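Long-range contacts in formate dehydrogenase (Staphylococcus aureus, PDB 6TTB), which probably catalyses the NAD-dependent oxidation of formate to carbon dioxide, passing hydride to the nicotinamide of a bound NAD: residues V237-A247 with R264-A275; P97-E106 with H123-I134. All coordinates share one frame; numbering follows the deposited sequence.

Contact 1 (V237-A247 with R264-A275); sequences VSSSDAITIHA and RMKKHSYLVNTA. With NAD (nicotinamide-adenine-dinucleotide), chain C.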
# COMPACT_ATOMS: atom_id res chain seq x y z
N VAL A 237 17.62 4.14 13.06
CA VAL A 237 17.82 5.01 11.91
C VAL A 237 18.70 4.31 10.91
O VAL A 237 18.48 4.43 9.70
CB VAL A 237 18.45 6.36 12.29
CG1 VAL A 237 19.08 7.06 11.10
CG2 VAL A 237 17.49 7.23 13.02
N SER A 238 19.73 3.63 11.40
CA SER A 238 20.75 3.19 10.45
C SER A 238 20.51 1.78 9.94
O SER A 238 20.99 1.46 8.88
CB SER A 238 22.15 3.35 10.96
OG SER A 238 22.24 2.81 12.24
N SER A 239 19.75 0.96 10.68
CA SER A 239 19.62 -0.45 10.31
C SER A 239 18.28 -0.75 9.61
O SER A 239 18.16 -1.82 8.98
CB SER A 239 19.85 -1.40 11.48
OG SER A 239 18.93 -1.13 12.56
N SER A 240 17.30 0.19 9.71
CA SER A 240 15.95 -0.09 9.20
C SER A 240 15.91 -0.01 7.69
O SER A 240 16.49 0.91 7.11
CB SER A 240 14.89 0.81 9.80
OG SER A 240 14.86 0.68 11.24
N ASP A 241 15.23 -1.01 7.06
CA ASP A 241 14.94 -0.96 5.64
C ASP A 241 13.94 0.14 5.37
O ASP A 241 14.11 0.93 4.46
CB ASP A 241 14.48 -2.30 5.10
CG ASP A 241 15.63 -3.29 5.05
OD1 ASP A 241 16.59 -3.02 4.33
OD2 ASP A 241 15.60 -4.30 5.83
N ALA A 242 12.92 0.24 6.22
CA ALA A 242 12.12 1.47 6.20
C ALA A 242 11.63 1.74 7.58
O ALA A 242 11.64 0.83 8.41
CB ALA A 242 10.97 1.34 5.28
N ILE A 243 11.15 2.96 7.81
CA ILE A 243 10.76 3.39 9.14
C ILE A 243 9.38 4.00 9.08
O ILE A 243 9.05 4.81 8.19
CB ILE A 243 11.78 4.43 9.65
CG1 ILE A 243 13.13 3.80 9.99
CG2 ILE A 243 11.23 5.18 10.84
CD1 ILE A 243 14.29 4.78 10.10
N THR A 244 8.58 3.68 10.08
CA THR A 244 7.28 4.30 10.21
C THR A 244 7.24 4.98 11.56
O THR A 244 7.73 4.41 12.56
CB THR A 244 6.15 3.28 9.94
OG1 THR A 244 4.87 3.87 10.07
CG2 THR A 244 6.15 2.07 10.83
N ILE A 245 6.62 6.16 11.59
CA ILE A 245 6.63 7.08 12.73
C ILE A 245 5.31 6.99 13.46
O ILE A 245 4.25 7.19 12.85
CB ILE A 245 6.81 8.51 12.23
CG1 ILE A 245 7.96 8.61 11.21
CG2 ILE A 245 6.88 9.50 13.35
CD1 ILE A 245 9.27 9.06 11.71
N HIS A 246 5.38 6.76 14.75
CA HIS A 246 4.17 6.71 15.57
C HIS A 246 4.41 7.43 16.87
O HIS A 246 4.01 6.95 17.92
CB HIS A 246 3.62 5.26 15.75
CG HIS A 246 3.36 4.63 14.42
ND1 HIS A 246 2.31 5.05 13.62
CD2 HIS A 246 4.19 3.88 13.61
CE1 HIS A 246 2.38 4.42 12.47
NE2 HIS A 246 3.55 3.71 12.43
N ALA A 247 5.14 8.55 16.77
CA ALA A 247 5.55 9.34 17.92
C ALA A 247 4.74 10.64 17.94
O ALA A 247 4.35 11.15 16.89
CB ALA A 247 7.03 9.62 17.80
N ARG A 264 21.36 9.79 7.83
CA ARG A 264 21.96 8.70 8.62
C ARG A 264 21.18 7.41 8.38
O ARG A 264 21.57 6.33 8.84
CB ARG A 264 21.89 9.03 10.13
CG ARG A 264 22.57 10.35 10.52
CD ARG A 264 23.32 10.32 11.82
NE ARG A 264 22.54 11.03 12.81
CZ ARG A 264 21.68 10.45 13.65
NH1 ARG A 264 21.52 9.13 13.63
NH2 ARG A 264 21.00 11.17 14.54
N MET A 265 20.02 7.57 7.78
CA MET A 265 19.12 6.50 7.40
C MET A 265 19.77 5.75 6.24
O MET A 265 20.58 6.32 5.52
CB MET A 265 17.81 7.13 6.93
CG MET A 265 16.90 7.48 8.06
SD MET A 265 15.11 7.64 7.51
CE MET A 265 14.84 5.94 6.94
N LYS A 266 19.48 4.44 6.13
CA LYS A 266 20.10 3.61 5.10
C LYS A 266 19.90 4.25 3.71
O LYS A 266 18.86 4.88 3.49
CB LYS A 266 19.35 2.28 5.07
CG LYS A 266 19.87 1.20 5.97
CD LYS A 266 20.01 -0.09 5.23
CE LYS A 266 19.07 -1.17 5.71
NZ LYS A 266 19.88 -2.39 5.92
N LYS A 267 20.88 4.09 2.78
CA LYS A 267 20.62 4.54 1.40
C LYS A 267 19.50 3.69 0.86
O LYS A 267 19.33 2.58 1.34
CB LYS A 267 21.84 4.61 0.46
N HIS A 268 18.59 4.31 0.11
CA HIS A 268 17.56 3.55 -0.58
C HIS A 268 16.51 3.04 0.39
O HIS A 268 15.88 2.03 0.13
CB HIS A 268 18.24 2.37 -1.25
CG HIS A 268 19.15 2.80 -2.32
ND1 HIS A 268 19.46 2.00 -3.41
CD2 HIS A 268 19.74 3.99 -2.54
CE1 HIS A 268 20.25 2.66 -4.23
NE2 HIS A 268 20.45 3.88 -3.71
N SER A 269 16.36 3.70 1.53
CA SER A 269 15.35 3.22 2.48
C SER A 269 14.04 3.95 2.21
O SER A 269 13.95 4.75 1.27
CB SER A 269 15.81 3.36 3.88
OG SER A 269 16.42 4.60 4.05
N TYR A 270 13.02 3.66 3.04
CA TYR A 270 11.73 4.32 2.87
C TYR A 270 11.27 4.86 4.23
O TYR A 270 11.59 4.29 5.26
CB TYR A 270 10.65 3.33 2.39
CG TYR A 270 10.96 2.61 1.12
CD1 TYR A 270 11.86 1.53 1.09
CD2 TYR A 270 10.32 2.96 -0.05
CE1 TYR A 270 12.12 0.84 -0.09
CE2 TYR A 270 10.56 2.27 -1.23
CZ TYR A 270 11.48 1.22 -1.26
OH TYR A 270 11.70 0.59 -2.46
N LEU A 271 10.36 5.86 4.18
CA LEU A 271 9.94 6.55 5.36
C LEU A 271 8.46 6.75 5.27
O LEU A 271 7.97 7.27 4.26
CB LEU A 271 10.62 7.95 5.43
CG LEU A 271 10.39 8.75 6.73
CD1 LEU A 271 10.76 7.97 7.98
CD2 LEU A 271 11.12 10.01 6.69
N VAL A 272 7.77 6.42 6.40
CA VAL A 272 6.34 6.56 6.45
C VAL A 272 6.01 7.29 7.72
O VAL A 272 6.49 6.94 8.78
CB VAL A 272 5.59 5.23 6.36
CG1 VAL A 272 4.16 5.33 6.86
CG2 VAL A 272 5.56 4.76 4.95
N ASN A 273 5.21 8.32 7.55
CA ASN A 273 4.89 9.18 8.64
C ASN A 273 3.43 9.56 8.53
O ASN A 273 3.07 10.41 7.73
CB ASN A 273 5.79 10.38 8.67
CG ASN A 273 5.30 11.41 9.65
OD1 ASN A 273 4.56 11.07 10.59
ND2 ASN A 273 5.73 12.68 9.46
N THR A 274 2.62 8.89 9.34
CA THR A 274 1.27 9.22 9.55
C THR A 274 1.06 9.71 11.00
O THR A 274 -0.05 9.50 11.59
CB THR A 274 0.51 7.92 9.50
OG1 THR A 274 1.21 7.02 10.39
CG2 THR A 274 0.40 7.40 8.08
N ALA A 275 2.14 10.24 11.63
CA ALA A 275 2.03 10.79 12.98
C ALA A 275 1.80 12.30 12.89
O ALA A 275 0.65 12.71 12.86
CB ALA A 275 3.18 10.38 13.86
PA NAD C . 0.89 6.83 21.91
O1A NAD C . 1.04 7.79 23.04
O2A NAD C . 0.24 5.47 22.10
O5B NAD C . 2.29 6.67 21.12
C5B NAD C . 3.38 7.58 21.34
C4B NAD C . 4.52 6.81 21.96
O4B NAD C . 5.75 7.38 21.46
C3B NAD C . 4.58 6.87 23.51
O3B NAD C . 4.23 5.66 24.19
C2B NAD C . 6.02 7.29 23.84
O2B NAD C . 6.68 6.40 24.72
C1B NAD C . 6.72 7.42 22.48
N9A NAD C . 7.52 8.64 22.36
C8A NAD C . 7.50 9.74 23.21
N7A NAD C . 8.44 10.62 22.96
C5A NAD C . 9.21 10.03 21.96
C6A NAD C . 10.40 10.43 21.29
N6A NAD C . 11.11 11.51 21.58
N1A NAD C . 10.93 9.56 20.39
C2A NAD C . 10.26 8.43 20.12
N3A NAD C . 9.11 7.98 20.65
C4A NAD C . 8.64 8.82 21.57
O3 NAD C . 0.10 7.56 20.79
PN NAD C . -0.51 6.82 19.56
O1N NAD C . -1.97 6.63 19.87
O2N NAD C . 0.32 5.61 19.23
O5D NAD C . -0.32 7.95 18.42
C5D NAD C . 0.88 7.92 17.58
C4D NAD C . 0.95 9.23 16.87
O4D NAD C . 0.10 9.14 15.70
C3D NAD C . 0.43 10.40 17.74
O3D NAD C . 1.46 11.30 18.11
C2D NAD C . -0.69 11.04 16.90
O2D NAD C . -0.60 12.45 16.72
C1D NAD C . -0.62 10.35 15.55
N1N NAD C . -1.99 10.05 15.09
C2N NAD C . -2.42 10.52 13.82
C3N NAD C . -3.72 10.25 13.35
C7N NAD C . -4.09 10.49 11.89
O7N NAD C . -5.27 10.70 11.60
N7N NAD C . -3.12 10.43 10.95
C4N NAD C . -4.67 9.70 14.30
C5N NAD C . -4.23 9.27 15.57
C6N NAD C . -2.89 9.49 15.96
O HOH W 1 0.76 7.49 13.64
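Ile243 and Met265 reach toward each other tip to tip, with Ile243 CD1 3.4 Å from Met265 CE. The methionine turns at its last torsion (chi3 62°), which swings the methyl group back to the isoleucine. On the same face of the sheet Leu271 CD1 fits between two isoleucines, close to Ile243 CG2 and, a little farther off, Ile245 CD1; Ile245 CG1 in turn touches Asn273 CB, and its CG2 meets Ala275 CB. The other face carries Ala242 against Tyr270, and Thr244 beside Val272 with the two side chains pointing the same way; Val272 also packs on Leu158 of helix 144-160. Between these two layers strands 242-245 and 269-273 run parallel, their directions 10° apart. Tyr270 N donates to Asp241 O, Ile243 N to Tyr270 O, Val272 N to Ile243 O at 2.7 Å, and Ile245 N to Val272 O. The strands are joined through helix 259-264 as a beta-alpha-beta unit in the second half of the Rossmann-type NAD-binding domain, where strand 242-245 also bonds to strand 190-194. At the carboxyl ends of the strands the contact turns polar. Thr244 OG1 is hydrogen-bonded to His246 NE2 at 2.7 Å, while His246 ND1 holds a water that donates to NAD O4D at 2.7 Å and weakly to Thr274 O. The same Thr274 O accepts an almost straight bond (171°) from NAD N7N at 3.3 Å, and Asn273 OD1 takes the amide of Ala275 in an Asx turn. At the far edge the bent chain of Lys266 passes the carbonyls of Ser238 and Ser239 to a long salt bridge, NZ to Asp241 OD1 at 3.7 Å; Asp241 OD2 is bound by Thr190 N.

Contact 2 (P97-E106 with H123-I134); sequences PAYMTRERIE and HVDLAAASEHNI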
# COMPACT_ATOMS: atom_id res chain seq x y z
N PRO A 97 -8.29 22.22 10.67
CA PRO A 97 -8.33 22.77 12.01
C PRO A 97 -8.66 24.24 12.05
O PRO A 97 -8.33 25.02 11.14
CB PRO A 97 -6.92 22.51 12.58
CG PRO A 97 -6.03 22.49 11.32
CD PRO A 97 -6.94 22.20 10.12
N ALA A 98 -9.42 24.58 13.05
CA ALA A 98 -9.56 25.96 13.46
C ALA A 98 -8.42 26.28 14.41
O ALA A 98 -8.39 25.77 15.54
CB ALA A 98 -10.90 26.12 14.12
N TYR A 99 -7.44 27.07 13.91
CA TYR A 99 -6.26 27.42 14.69
C TYR A 99 -6.65 28.33 15.85
O TYR A 99 -7.28 29.38 15.66
CB TYR A 99 -5.18 28.02 13.82
CG TYR A 99 -4.40 26.98 13.04
CD1 TYR A 99 -3.46 26.14 13.67
CD2 TYR A 99 -4.64 26.79 11.68
CE1 TYR A 99 -2.79 25.14 12.96
CE2 TYR A 99 -3.93 25.84 10.94
CZ TYR A 99 -3.02 25.00 11.58
OH TYR A 99 -2.36 24.05 10.82
N MET A 100 -6.27 27.90 17.07
CA MET A 100 -6.46 28.71 18.25
C MET A 100 -5.12 29.29 18.70
O MET A 100 -4.47 28.77 19.60
CB MET A 100 -7.11 27.89 19.34
CG MET A 100 -8.59 27.56 19.03
SD MET A 100 -9.65 29.00 18.42
CE MET A 100 -9.55 30.12 19.82
N THR A 101 -4.69 30.35 18.01
CA THR A 101 -3.49 31.09 18.34
C THR A 101 -3.72 31.88 19.64
O THR A 101 -4.84 32.07 20.09
CB THR A 101 -3.13 32.04 17.19
OG1 THR A 101 -4.22 32.97 17.06
CG2 THR A 101 -2.90 31.34 15.87
N ARG A 102 -2.63 32.32 20.26
CA ARG A 102 -2.76 33.24 21.36
C ARG A 102 -3.63 34.39 20.92
O ARG A 102 -4.50 34.80 21.64
CB ARG A 102 -1.39 33.80 21.70
CG ARG A 102 -1.34 34.60 22.99
CD ARG A 102 0.13 34.84 23.12
NE ARG A 102 0.79 33.73 23.80
CZ ARG A 102 0.66 33.50 25.11
NH1 ARG A 102 1.36 32.53 25.70
NH2 ARG A 102 -0.12 34.29 25.82
N GLU A 103 -3.34 34.94 19.73
CA GLU A 103 -4.05 36.11 19.23
C GLU A 103 -5.54 35.85 19.39
O GLU A 103 -6.20 36.56 20.14
CB GLU A 103 -3.64 36.46 17.78
N ARG A 104 -6.01 34.72 18.85
CA ARG A 104 -7.44 34.41 18.87
C ARG A 104 -7.96 34.11 20.29
O ARG A 104 -9.11 34.37 20.58
CB ARG A 104 -7.73 33.25 17.92
CG ARG A 104 -8.55 33.62 16.70
CD ARG A 104 -8.16 32.52 15.75
NE ARG A 104 -8.91 32.52 14.53
CZ ARG A 104 -8.36 32.62 13.32
NH1 ARG A 104 -7.06 32.75 13.24
NH2 ARG A 104 -9.12 32.66 12.23
N ILE A 105 -7.13 33.54 21.15
CA ILE A 105 -7.58 33.08 22.46
C ILE A 105 -7.91 34.29 23.31
O ILE A 105 -8.94 34.30 24.00
CB ILE A 105 -6.51 32.22 23.14
CG1 ILE A 105 -6.66 30.73 22.76
CG2 ILE A 105 -6.53 32.44 24.66
CD1 ILE A 105 -5.42 29.92 23.07
N GLU A 106 -7.04 35.31 23.22
CA GLU A 106 -7.13 36.53 23.99
C GLU A 106 -8.42 37.26 23.69
O GLU A 106 -8.98 37.85 24.58
CB GLU A 106 -5.90 37.38 23.78
CG GLU A 106 -4.85 36.99 24.79
CD GLU A 106 -3.45 37.36 24.37
OE1 GLU A 106 -3.35 38.09 23.31
OE2 GLU A 106 -2.44 36.93 25.12
N HIS A 123 -3.03 22.33 16.70
CA HIS A 123 -3.63 23.52 16.09
C HIS A 123 -4.01 24.53 17.18
O HIS A 123 -4.59 25.59 16.90
CB HIS A 123 -4.84 23.15 15.17
CG HIS A 123 -5.94 22.38 15.89
ND1 HIS A 123 -5.76 21.07 16.40
CD2 HIS A 123 -7.18 22.74 16.28
CE1 HIS A 123 -6.85 20.70 17.09
NE2 HIS A 123 -7.75 21.68 17.00
N VAL A 124 -3.67 24.21 18.41
CA VAL A 124 -4.08 25.07 19.52
C VAL A 124 -2.84 25.46 20.29
O VAL A 124 -2.07 24.57 20.66
CB VAL A 124 -5.09 24.37 20.48
CG1 VAL A 124 -5.59 25.31 21.57
CG2 VAL A 124 -6.29 23.77 19.71
N ASP A 125 -2.72 26.77 20.61
CA ASP A 125 -1.65 27.29 21.42
C ASP A 125 -1.82 26.82 22.87
O ASP A 125 -2.49 27.50 23.65
CB ASP A 125 -1.70 28.81 21.44
CG ASP A 125 -0.40 29.41 21.93
OD1 ASP A 125 -0.13 29.39 23.22
OD2 ASP A 125 0.32 29.89 21.07
N LEU A 126 -1.21 25.68 23.24
CA LEU A 126 -1.44 25.08 24.55
C LEU A 126 -1.01 26.03 25.66
O LEU A 126 -1.78 26.28 26.57
CB LEU A 126 -0.75 23.72 24.63
CG LEU A 126 -1.19 22.75 23.53
CD1 LEU A 126 -0.48 21.41 23.68
CD2 LEU A 126 -2.71 22.56 23.56
N ALA A 127 0.20 26.58 25.54
CA ALA A 127 0.73 27.57 26.46
C ALA A 127 -0.36 28.60 26.82
O ALA A 127 -0.79 28.58 27.95
CB ALA A 127 1.97 28.21 25.85
N ALA A 128 -0.89 29.37 25.80
CA ALA A 128 -1.96 30.38 26.04
C ALA A 128 -3.25 29.76 26.57
O ALA A 128 -3.82 30.26 27.51
CB ALA A 128 -2.26 31.21 24.82
N ALA A 129 -3.75 28.72 25.91
CA ALA A 129 -4.90 27.98 26.44
C ALA A 129 -4.70 27.69 27.94
O ALA A 129 -5.59 27.95 28.75
CB ALA A 129 -5.17 26.71 25.63
N SER A 130 -3.52 27.20 28.30
CA SER A 130 -3.21 27.02 29.71
C SER A 130 -3.38 28.31 30.55
O SER A 130 -3.99 28.29 31.62
CB SER A 130 -1.91 26.44 29.91
OG SER A 130 -1.88 25.99 31.24
N GLU A 131 -2.82 29.41 30.06
CA GLU A 131 -2.70 30.63 30.83
C GLU A 131 -4.07 31.29 31.01
O GLU A 131 -4.26 32.04 31.95
CB GLU A 131 -1.76 31.61 30.13
CG GLU A 131 -0.35 31.10 29.91
CD GLU A 131 0.48 32.06 29.03
OE1 GLU A 131 1.78 31.96 29.06
OE2 GLU A 131 -0.16 32.98 28.35
N HIS A 132 -5.01 31.03 30.09
CA HIS A 132 -6.36 31.57 30.12
C HIS A 132 -7.31 30.55 30.72
O HIS A 132 -8.52 30.73 30.74
CB HIS A 132 -6.80 31.92 28.68
CG HIS A 132 -6.14 33.15 28.17
ND1 HIS A 132 -4.80 33.17 27.85
CD2 HIS A 132 -6.57 34.43 28.11
CE1 HIS A 132 -4.45 34.40 27.52
NE2 HIS A 132 -5.53 35.19 27.64
N ASN A 133 -6.77 29.39 31.08
CA ASN A 133 -7.54 28.39 31.77
C ASN A 133 -8.69 27.85 30.88
O ASN A 133 -9.76 27.52 31.37
CB ASN A 133 -7.82 28.82 33.21
CG ASN A 133 -8.18 27.64 34.06
OD1 ASN A 133 -8.98 27.76 34.94
ND2 ASN A 133 -7.73 26.46 33.70
N ILE A 134 -8.41 27.70 29.59
CA ILE A 134 -9.17 26.91 28.64
C ILE A 134 -8.69 25.45 28.70
O ILE A 134 -7.51 25.21 28.70
CB ILE A 134 -8.89 27.49 27.25
CG1 ILE A 134 -9.52 28.84 27.02
CG2 ILE A 134 -9.20 26.52 26.11
CD1 ILE A 134 -8.69 29.65 26.07
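Ile105 of helix 102-106 packs its CD1 against the methyls of Ala128 and Ala129 of helix 126-131, 3.8 Å from Ala128 CB, while its CG2 sits over one face of the His132 ring, 3.7 Å from the centroid in a CH-pi contact, and also touches Ile134 CD1. Arg102 leaves its helix with CG anti to the backbone nitrogen and bends at chi3, which lays the guanidinium flat on Ala128 CB. Its end-on nitrogens both grip one oxygen of Glu131: NH2 lies 2.8 Å and NH1 3.1 Å from OE2, in a salt bridge whose two flat groups are turned 55° apart. Glu106 OE2 approaches the same guanidinium in its plane, 3.6 Å from NH2, and the two carboxylates probably limit its rotation and share its charge. His132 is fixed by ND1 donating to Ala128 O, with Glu106 CG near its NE2. Ahead of the helices the two segments meet in a single backbone bridge, Met100 N to His123 O and Asp125 N to Met100 O, the latter 2.8 Å long and nearly straight at 172°. Tyr99 lies across His123, its hydroxyl bonded to Gln305 O, and Pro97 CB packs on His123 CB. Each helix has its own N-cap: Thr101 OG1 accepts from Arg104 N, and Asp125 OD1 from Ala128 N. Asn133 closes helix 126-131 with a Schellman motif. The two helices, 20° from parallel, follow strands 89-92 and 113-116 of a five-stranded parallel sheet ordered 2-1-3-4-5, a flavodoxin-like arrangement consistent with the catalytic domain of D-2-hydroxyacid dehydrogenases.

Overall arrangement
The two contacts lie on opposite sides of the chain's centre, their own centres about 33 Å apart and their nearest atoms about 11 Å apart, without touching. Contact 1 is buried inside the seven-stranded parallel sheet of the NAD-binding domain and joins neighbouring strands; contact 2 is partly buried and pairs helices that flank the other, five-stranded sheet. Backbone bonds and aliphatic packing therefore dominate the first, whereas in the second a short backbone bridge gives way to a charged network near the surface. Contact 1 meets the cofactor directly at its strand ends, while in contact 2 the His123 side chain stays about 10 Å from NAD.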